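Local coordinates for alanine racemase 1 (Caldanaerobacter subterraneus subsp. tengcongensis MB4, PDB 4Y2W), which belongs to the alanine racemase family of enzymes, which join an N-terminal TIM barrel to a C-terminal domain rich in beta strands, at residues A[41-46]-A[228-233]. The protein carries 1 engineered substitution. Numbering follows the deposited sequence.
Sequences GDAYGH and ILFGAY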
ATOM      1  N   GLY A  41      -0.216 -10.176  -5.628  1.00 38.92           N
ATOM      2  CA  GLY A  41       0.064  -8.994  -4.824  1.00 39.53           C
ATOM      3  C   GLY A  41       1.555  -8.712  -4.748  1.00 39.91           C
ATOM      4  O   GLY A  41       2.080  -8.422  -3.675  1.00 40.69           O
ATOM      5  N   ASP A  42       2.234  -8.812  -5.890  1.00 40.18           N
ATOM      6  CA  ASP A  42       3.675  -8.568  -5.975  1.00 40.44           C
ATOM      7  C   ASP A  42       4.451  -9.516  -5.047  1.00 40.72           C
ATOM      8  O   ASP A  42       5.303  -9.096  -4.255  1.00 39.85           O
ATOM      9  CB  ASP A  42       3.981  -7.092  -5.668  1.00 39.99           C
ATOM     10  CG  ASP A  42       5.340  -6.658  -6.175  1.00 39.24           C
ATOM     11  OD1 ASP A  42       5.762  -7.145  -7.238  1.00 40.00           O
ATOM     12  OD2 ASP A  42       5.987  -5.822  -5.515  1.00 38.99           O
ATOM     13  N   ALA A  43       4.136 -10.805  -5.166  1.00 41.10           N
ATOM     14  CA  ALA A  43       4.733 -11.851  -4.338  1.00 40.82           C
ATOM     15  C   ALA A  43       4.497 -11.582  -2.857  1.00 40.61           C
ATOM     16  O   ALA A  43       5.409 -11.718  -2.036  1.00 40.77           O
ATOM     17  CB  ALA A  43       6.224 -11.985  -4.637  1.00 40.81           C
ATOM     18  N   TYR A  44       3.265 -11.204  -2.524  1.00 40.65           N
ATOM     19  CA  TYR A  44       2.906 -10.798  -1.166  1.00 40.90           C
ATOM     20  C   TYR A  44       3.900  -9.761  -0.638  1.00 40.57           C
ATOM     21  O   TYR A  44       4.514  -9.946   0.410  1.00 41.26           O
ATOM     22  CB  TYR A  44       2.834 -12.015  -0.229  1.00 41.42           C
ATOM     23  CG  TYR A  44       1.790 -13.041  -0.622  1.00 41.94           C
ATOM     24  CD1 TYR A  44       2.064 -14.003  -1.584  1.00 42.12           C
ATOM     25  CD2 TYR A  44       0.529 -13.046  -0.032  1.00 42.86           C
ATOM     26  CE1 TYR A  44       1.116 -14.942  -1.951  1.00 42.21           C
ATOM     27  CE2 TYR A  44      -0.428 -13.984  -0.389  1.00 42.95           C
ATOM     28  CZ  TYR A  44      -0.127 -14.931  -1.353  1.00 43.02           C
ATOM     29  OH  TYR A  44      -1.066 -15.868  -1.718  1.00 43.54           O
ATOM     30  N   GLY A  45       4.078  -8.684  -1.399  1.00 40.74           N
ATOM     31  CA  GLY A  45       4.934  -7.572  -0.993  1.00 41.06           C
ATOM     32  C   GLY A  45       6.439  -7.800  -1.032  1.00 40.69           C
ATOM     33  O   GLY A  45       7.198  -6.939  -0.588  1.00 41.27           O
ATOM     34  N   HIS A  46       6.878  -8.940  -1.568  1.00 40.09           N
ATOM     35  CA  HIS A  46       8.310  -9.265  -1.644  1.00 39.61           C
ATOM     36  C   HIS A  46       8.951  -8.830  -2.970  1.00 39.25           C
ATOM     37  O   HIS A  46      10.177  -8.800  -3.082  1.00 38.83           O
ATOM     38  CB  HIS A  46       8.533 -10.772  -1.450  1.00 39.25           C
ATOM     39  CG  HIS A  46       8.236 -11.264  -0.066  1.00 38.83           C
ATOM     40  ND1 HIS A  46       6.967 -11.264   0.470  1.00 38.43           N
ATOM     41  CD2 HIS A  46       9.045 -11.793   0.884  1.00 38.42           C
ATOM     42  CE1 HIS A  46       7.008 -11.760   1.694  1.00 38.10           C
ATOM     43  NE2 HIS A  46       8.256 -12.093   1.968  1.00 37.68           N
ATOM     44  N   ILE A 228       2.397 -19.423   2.505  1.00 48.10           N
ATOM     45  CA  ILE A 228       3.278 -20.390   3.153  1.00 49.30           C
ATOM     46  C   ILE A 228       4.709 -20.350   2.601  1.00 47.98           C
ATOM     47  O   ILE A 228       5.664 -20.627   3.324  1.00 46.42           O
ATOM     48  CB  ILE A 228       2.686 -21.814   3.063  1.00 51.50           C
ATOM     49  CG1 ILE A 228       3.292 -22.718   4.140  1.00 53.18           C
ATOM     50  CG2 ILE A 228       2.863 -22.396   1.665  1.00 51.82           C
ATOM     51  CD1 ILE A 228       2.438 -23.931   4.439  1.00 53.95           C
ATOM     52  N   LEU A 229       4.851 -19.974   1.331  1.00 47.20           N
ATOM     53  CA  LEU A 229       6.168 -19.783   0.728  1.00 46.43           C
ATOM     54  C   LEU A 229       6.933 -18.609   1.351  1.00 46.21           C
ATOM     55  O   LEU A 229       8.150 -18.497   1.171  1.00 46.16           O
ATOM     56  CB  LEU A 229       6.035 -19.546  -0.780  1.00 46.61           C
ATOM     57  CG  LEU A 229       5.433 -20.666  -1.635  1.00 46.61           C
ATOM     58  CD1 LEU A 229       5.090 -20.143  -3.023  1.00 46.47           C
ATOM     59  CD2 LEU A 229       6.375 -21.858  -1.725  1.00 46.40           C
ATOM     60  N   PHE A 230       6.224 -17.739   2.076  1.00 45.33           N
ATOM     61  CA  PHE A 230       6.813 -16.523   2.640  1.00 44.92           C
ATOM     62  C   PHE A 230       6.884 -16.539   4.174  1.00 44.95           C
ATOM     63  O   PHE A 230       6.814 -15.494   4.829  1.00 44.76           O
ATOM     64  CB  PHE A 230       6.056 -15.304   2.092  1.00 44.06           C
ATOM     65  CG  PHE A 230       6.007 -15.272   0.588  1.00 43.78           C
ATOM     66  CD1 PHE A 230       7.115 -14.861  -0.147  1.00 43.45           C
ATOM     67  CD2 PHE A 230       4.879 -15.705  -0.097  1.00 43.65           C
ATOM     68  CE1 PHE A 230       7.088 -14.856  -1.533  1.00 43.37           C
ATOM     69  CE2 PHE A 230       4.848 -15.703  -1.485  1.00 43.26           C
ATOM     70  CZ  PHE A 230       5.950 -15.274  -2.204  1.00 42.93           C
ATOM     71  N   GLY A 231       7.047 -17.737   4.734  1.00 45.25           N
ATOM     72  CA  GLY A 231       7.385 -17.909   6.144  1.00 44.68           C
ATOM     73  C   GLY A 231       6.257 -17.694   7.131  1.00 44.00           C
ATOM     74  O   GLY A 231       6.509 -17.381   8.292  1.00 44.05           O
ATOM     75  N   ALA A 232       5.018 -17.865   6.684  1.00 44.08           N
ATOM     76  CA  ALA A 232       3.861 -17.708   7.562  1.00 44.82           C
ATOM     77  C   ALA A 232       2.794 -18.761   7.274  1.00 45.69           C
ATOM     78  O   ALA A 232       2.771 -19.367   6.206  1.00 44.66           O
ATOM     79  CB  ALA A 232       3.276 -16.312   7.413  1.00 44.98           C
ATOM     80  N   TYR A 233       1.915 -18.974   8.245  1.00 48.05           N
ATOM     81  CA  TYR A 233       0.794 -19.888   8.087  1.00 50.13           C
ATOM     82  C   TYR A 233      -0.494 -19.084   7.899  1.00 52.05           C
ATOM     83  O   TYR A 233      -0.587 -17.947   8.366  1.00 51.59           O
ATOM     84  CB  TYR A 233       0.689 -20.810   9.302  1.00 50.04           C
ATOM     85  CG  TYR A 233       1.811 -21.827   9.393  1.00 50.01           C
ATOM     86  CD1 TYR A 233       1.821 -22.951   8.574  1.00 50.73           C
ATOM     87  CD2 TYR A 233       2.858 -21.668  10.302  1.00 49.54           C
ATOM     88  CE1 TYR A 233       2.841 -23.887   8.651  1.00 50.75           C
ATOM     89  CE2 TYR A 233       3.882 -22.599  10.387  1.00 49.66           C
ATOM     90  CZ  TYR A 233       3.870 -23.709   9.558  1.00 50.51           C
ATOM     91  OH  TYR A 233       4.877 -24.647   9.627  1.00 49.97           O
TER
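Phe230 reaches across from the loop at 228-233 and sets its ring against both Tyr44 and His46, a compact example of one aromatic side chain knitting together two ends of a barrel sequence. CE2 of Phe230 meets CD1 of Tyr44 at 3.3 Å. These two side chains run roughly at right angles, with the ring planes inclined by 46°. Toward His46, CD1 of Phe230 sits over the middle of the imidazole and lies 3.6 Å from its CE1; here the two side chains lie antiparallel and overlap alongside, their ring planes 37° apart. The carbonyl O of Ala43 lies over one face of Phe230, 3.6 Å from CE1, while CB of Leu229 lies above the opposite face, and both are displaced toward the rim. The first torsion of Phe230 (chi1 -55°) sets CG anti to its carbonyl carbon, an orientation that carries the ring toward segment 41-46.

The imidazole is steadied from its own segment: ND1 of His46 donates to O of Tyr44 at 2.8 Å in a bent bond, approaching from above the carbonyl plane, and makes a weaker bond to O of Ala43 at 3.0 Å. Both acceptors belong to a left-handed helical turn, its positive phi angles running from Gly41 to Gly45, just after Lys40 of the ligand pocket. Farther out, NE2 of His46 is weakly bonded to OG1 of Thr247, which also bonds Phe230 O, and Val51 of helix 48-58 touches Ala43, His46 and Phe230. Tyr44 contacts the bound alanine and packs on Met316 of the second subunit.

Buried aromatic and apolar contacts thus join the segments, while polar bonding inside 41-46 probably helps hold the imidazole, an arrangement consistent with backing Tyr44 at the pocket wall.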